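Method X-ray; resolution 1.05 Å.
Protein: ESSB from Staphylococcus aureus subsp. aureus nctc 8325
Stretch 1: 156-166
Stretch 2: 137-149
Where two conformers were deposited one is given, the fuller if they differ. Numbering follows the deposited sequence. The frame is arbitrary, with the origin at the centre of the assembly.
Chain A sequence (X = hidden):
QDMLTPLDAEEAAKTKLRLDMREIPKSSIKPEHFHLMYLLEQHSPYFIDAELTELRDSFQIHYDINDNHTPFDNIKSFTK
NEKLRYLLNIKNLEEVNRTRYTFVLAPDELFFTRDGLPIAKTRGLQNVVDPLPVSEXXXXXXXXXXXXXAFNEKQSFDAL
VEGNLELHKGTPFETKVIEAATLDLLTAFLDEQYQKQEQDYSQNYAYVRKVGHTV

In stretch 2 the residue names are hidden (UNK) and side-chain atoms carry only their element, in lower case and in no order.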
# COMPACT_ATOMS: atom_id res chain seq x y z
N SER A 156 2.79 7.44 -14.23
CA SER A 156 1.64 6.73 -13.79
C SER A 156 1.99 5.40 -13.14
O SER A 156 2.54 4.50 -13.77
CB SER A 156 0.71 6.43 -14.97
OG SER A 156 -0.32 5.54 -14.57
N PHE A 157 1.62 5.25 -11.85
CA PHE A 157 1.79 3.99 -11.15
C PHE A 157 1.12 2.85 -11.91
O PHE A 157 1.69 1.79 -12.10
CB PHE A 157 1.21 4.11 -9.74
CG PHE A 157 1.24 2.84 -8.95
CD1 PHE A 157 2.35 2.48 -8.21
CD2 PHE A 157 0.10 2.02 -8.93
CE1 PHE A 157 2.31 1.31 -7.43
CE2 PHE A 157 0.10 0.87 -8.18
CZ PHE A 157 1.17 0.53 -7.43
N ASP A 158 -0.14 3.06 -12.28
CA ASP A 158 -0.88 2.03 -12.99
C ASP A 158 -0.16 1.61 -14.24
O ASP A 158 -0.02 0.40 -14.55
CB ASP A 158 -2.29 2.52 -13.32
CG ASP A 158 -3.17 2.64 -12.09
OD1 ASP A 158 -2.84 2.18 -11.00
OD2 ASP A 158 -4.25 3.28 -12.22
N ALA A 159 0.30 2.58 -15.04
CA ALA A 159 0.98 2.23 -16.29
C ALA A 159 2.20 1.40 -16.02
O ALA A 159 2.53 0.45 -16.74
CB ALA A 159 1.38 3.48 -17.07
N LEU A 160 2.96 1.73 -14.96
CA LEU A 160 4.16 0.98 -14.63
C LEU A 160 3.84 -0.44 -14.18
O LEU A 160 4.52 -1.38 -14.60
CB LEU A 160 4.96 1.72 -13.56
CG LEU A 160 5.53 3.07 -13.99
CD1 LEU A 160 5.96 3.86 -12.73
CD2 LEU A 160 6.66 2.91 -14.99
N VAL A 161 2.83 -0.61 -13.37
CA VAL A 161 2.46 -1.92 -12.85
C VAL A 161 1.88 -2.82 -13.95
O VAL A 161 2.08 -4.04 -13.89
CB VAL A 161 1.54 -1.77 -11.62
CG1 VAL A 161 0.90 -3.08 -11.24
CG2 VAL A 161 2.33 -1.16 -10.47
N GLU A 162 1.17 -2.23 -14.91
CA GLU A 162 0.48 -2.88 -16.02
C GLU A 162 1.36 -3.13 -17.24
O GLU A 162 0.92 -3.85 -18.12
CB GLU A 162 -0.76 -2.04 -16.41
CG GLU A 162 -1.76 -2.01 -15.25
CD GLU A 162 -2.85 -0.99 -15.32
OE1 GLU A 162 -3.05 -0.30 -16.35
OE2 GLU A 162 -3.58 -0.76 -14.32
N GLY A 163 2.53 -2.56 -17.32
CA GLY A 163 3.34 -2.65 -18.50
C GLY A 163 4.33 -3.79 -18.45
O GLY A 163 4.41 -4.58 -17.48
N ASN A 164 5.11 -3.91 -19.51
CA ASN A 164 6.27 -4.81 -19.56
C ASN A 164 7.39 -4.00 -18.97
O ASN A 164 8.01 -3.17 -19.65
CB ASN A 164 6.47 -5.22 -21.03
CG ASN A 164 7.58 -6.20 -21.22
OD1 ASN A 164 7.56 -7.03 -22.22
ND2 ASN A 164 8.57 -6.17 -20.40
N LEU A 165 7.67 -4.20 -17.71
CA LEU A 165 8.51 -3.25 -16.95
C LEU A 165 9.90 -3.13 -17.52
O LEU A 165 10.43 -2.00 -17.61
CB LEU A 165 8.53 -3.61 -15.47
CG LEU A 165 9.10 -2.56 -14.55
CD1 LEU A 165 8.26 -1.28 -14.56
CD2 LEU A 165 9.25 -3.14 -13.14
N GLU A 166 10.53 -4.24 -17.96
CA GLU A 166 11.87 -4.12 -18.46
C GLU A 166 11.95 -3.43 -19.80
O GLU A 166 13.05 -3.00 -20.18
CB GLU A 166 12.52 -5.52 -18.45
CG GLU A 166 12.75 -5.88 -17.00
CD GLU A 166 14.08 -6.43 -16.66
OE1 GLU A 166 14.97 -6.30 -17.49
OE2 GLU A 166 14.12 -7.00 -15.57
N UNK A 137 6.80 -11.18 -5.71
CA UNK A 137 7.21 -10.55 -6.97
C UNK A 137 6.31 -9.35 -7.27
O UNK A 137 6.78 -8.32 -7.70
c UNK A 137 7.23 -11.59 -8.08
N UNK A 138 5.00 -9.45 -7.04
CA UNK A 138 4.13 -8.32 -7.35
C UNK A 138 4.24 -7.22 -6.31
O UNK A 138 4.08 -6.03 -6.63
o UNK A 138 1.51 -6.18 -9.29
o UNK A 138 -0.25 -7.04 -8.41
c UNK A 138 1.00 -6.96 -8.48
c UNK A 138 1.73 -7.75 -7.45
c UNK A 138 2.71 -8.89 -7.56
N UNK A 139 4.56 -7.51 -5.05
CA UNK A 139 4.89 -6.49 -4.06
C UNK A 139 6.14 -5.71 -4.52
O UNK A 139 6.19 -4.47 -4.47
c UNK A 139 4.55 -5.43 -0.96
c UNK A 139 7.12 -4.93 -0.33
c UNK A 139 6.85 -5.87 -1.31
c UNK A 139 5.52 -6.14 -1.62
c UNK A 139 6.17 -4.19 0.29
c UNK A 139 4.81 -4.50 0.03
c UNK A 139 5.16 -7.17 -2.71
N UNK A 140 7.14 -6.41 -5.01
CA UNK A 140 8.35 -5.75 -5.49
C UNK A 140 8.06 -4.87 -6.68
O UNK A 140 8.58 -3.74 -6.73
c UNK A 140 10.73 -6.22 -6.29
c UNK A 140 11.31 -5.23 -5.24
c UNK A 140 9.42 -6.80 -5.81
c UNK A 140 11.72 -7.36 -6.56
N UNK A 141 7.28 -5.33 -7.66
CA UNK A 141 6.96 -4.48 -8.80
C UNK A 141 6.26 -3.21 -8.34
O UNK A 141 6.53 -2.11 -8.83
c UNK A 141 5.58 -4.42 -10.92
o UNK A 141 6.85 -6.33 -10.31
c UNK A 141 6.07 -5.28 -9.78
N UNK A 142 5.28 -3.37 -7.45
CA UNK A 142 4.53 -2.20 -6.95
C UNK A 142 5.45 -1.24 -6.18
O UNK A 142 5.34 -0.01 -6.32
n UNK A 142 0.10 -4.37 -6.99
n UNK A 142 -1.83 -4.05 -8.13
c UNK A 142 2.27 -3.30 -6.97
c UNK A 142 1.20 -4.00 -6.13
c UNK A 142 3.35 -2.67 -6.14
c UNK A 142 -0.95 -3.61 -7.27
n UNK A 142 -1.20 -2.43 -6.68
N UNK A 143 6.36 -1.77 -5.37
CA UNK A 143 7.31 -0.92 -4.64
C UNK A 143 8.20 -0.14 -5.61
O UNK A 143 8.40 1.06 -5.47
c UNK A 143 8.80 -1.13 -2.56
c UNK A 143 8.08 -1.82 -3.66
c UNK A 143 9.36 -1.93 -1.58
c UNK A 143 10.08 -1.42 -0.50
c UNK A 143 10.21 -0.06 -0.36
o UNK A 143 10.93 0.45 0.71
c UNK A 143 8.98 0.24 -2.37
c UNK A 143 9.69 0.75 -1.31
N UNK A 144 8.70 -0.82 -6.65
CA UNK A 144 9.48 -0.17 -7.67
C UNK A 144 8.71 0.97 -8.32
O UNK A 144 9.24 2.05 -8.56
c UNK A 144 12.44 -4.09 -8.86
c UNK A 144 11.24 -3.28 -9.23
n UNK A 144 12.66 -5.22 -9.84
c UNK A 144 10.98 -2.16 -8.26
c UNK A 144 9.93 -1.18 -8.73
N UNK A 145 7.44 0.70 -8.64
CA UNK A 145 6.61 1.70 -9.27
C UNK A 145 6.42 2.92 -8.36
O UNK A 145 6.46 4.06 -8.83
c UNK A 145 5.29 1.13 -9.71
N UNK A 146 6.23 2.70 -7.08
CA UNK A 146 6.16 3.81 -6.13
C UNK A 146 7.44 4.64 -6.12
O UNK A 146 7.41 5.87 -6.08
c UNK A 146 3.34 3.75 -4.73
c UNK A 146 5.83 3.34 -4.71
c UNK A 146 4.43 2.75 -4.49
c UNK A 146 4.32 2.21 -3.08
N UNK A 147 8.61 3.98 -6.12
CA UNK A 147 9.87 4.69 -6.14
C UNK A 147 9.96 5.57 -7.39
O UNK A 147 10.34 6.74 -7.35
c UNK A 147 11.04 3.72 -6.04
c UNK A 147 12.37 4.44 -6.31
c UNK A 147 11.07 3.00 -4.69
N UNK A 148 9.64 4.98 -8.56
CA UNK A 148 9.71 5.71 -9.82
C UNK A 148 8.79 6.91 -9.78
O UNK A 148 9.16 8.02 -10.17
c UNK A 148 10.52 3.74 -11.15
c UNK A 148 9.39 4.75 -10.99
c UNK A 148 9.12 5.54 -12.26
c UNK A 148 10.22 2.60 -12.08
N UNK A 149 7.55 6.71 -9.32
CA UNK A 149 6.59 7.81 -9.23
C UNK A 149 7.04 8.90 -8.30
O UNK A 149 6.84 10.08 -8.55
c UNK A 149 5.23 7.27 -8.82
s UNK A 149 4.39 6.30 -10.09

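Position 137 carries one side-chain carbon, out of reach of stretch 1; it is Ala137. Position 138 has three carbons, the third bearing two oxygens. That carboxylate could end an aspartate only if the chain were one carbon shorter, so this is Glu138, whose OE1 lies 3.7 Å from Val161 CG1. At 139 one carbon leads to a bare six-carbon ring: Phe139, with no contact to stretch 1. Position 140 shows four carbons forked at the second, hence Leu140, likewise remote.

Position 141 has a first carbon carrying one oxygen and one carbon, the signature of Thr141; its CG2 is 4.4 Å from Val161 CA. At 142 three carbons run into a nitrogen, then a carbon with two more nitrogens. This guanidinium identifies Arg142. Its NE donates to Glu138 OE2 at 3.0 Å (N-H...acceptor angle 167°), a salt bridge one helical turn apart, and Val161 CG1 lies over one face of the guanidinium.

Position 143 is a six-carbon ring on one carbon, bearing an oxygen: Tyr143, pointing away from stretch 1. Position 144 has four carbons in a row ending in nitrogen, so Lys144; its CD reaches Leu165 CD2 at 4.4 Å. A lone carbon at 145 gives Ala145. Its CB is 3.6 Å from Phe157 CD1, 3.8 Å from Val161 CG2 and 3.9 Å from Leu160 CB.

Position 146 has four carbons forked at the second, which identifies Leu146; its CD2 is 3.8 Å from Phe157 CE1. Position 147 bears two carbons on its first and is Val147, out of reach. At 148 the fork is at the first carbon and one arm is two carbons long: Ile148, whose CG2 is 3.6 Å from Leu160 CD1. One carbon and a sulfur at 149 make Cys149; SG is 3.4 Å from Phe157 N and 3.9 Å from Leu160 CD1.

The contact is helix packing, with N-to-C directions 142° apart and axes approaching to 9.2 Å. No hydrogen bond crosses it; apolar packing contributes most of the close contacts. The small Ala145 leaves its CA 5.7 Å from that of Phe157, and the Phe157 side chain enters as a knob among Arg142, Ala145, Leu146 and Cys149. The ring edge meets Arg142 O, 3.5 Å from Phe157 CE1, an oxygen already accepting from Leu146 N within its helix. Ser156 OG caps the shorter helix by accepting from Ala159 N at 3.1 Å, just before the knob. Together the two stretches bury 559 Å², both sides summed.

Stretch 2, residues 137-149: AEFLTRYKALVIC
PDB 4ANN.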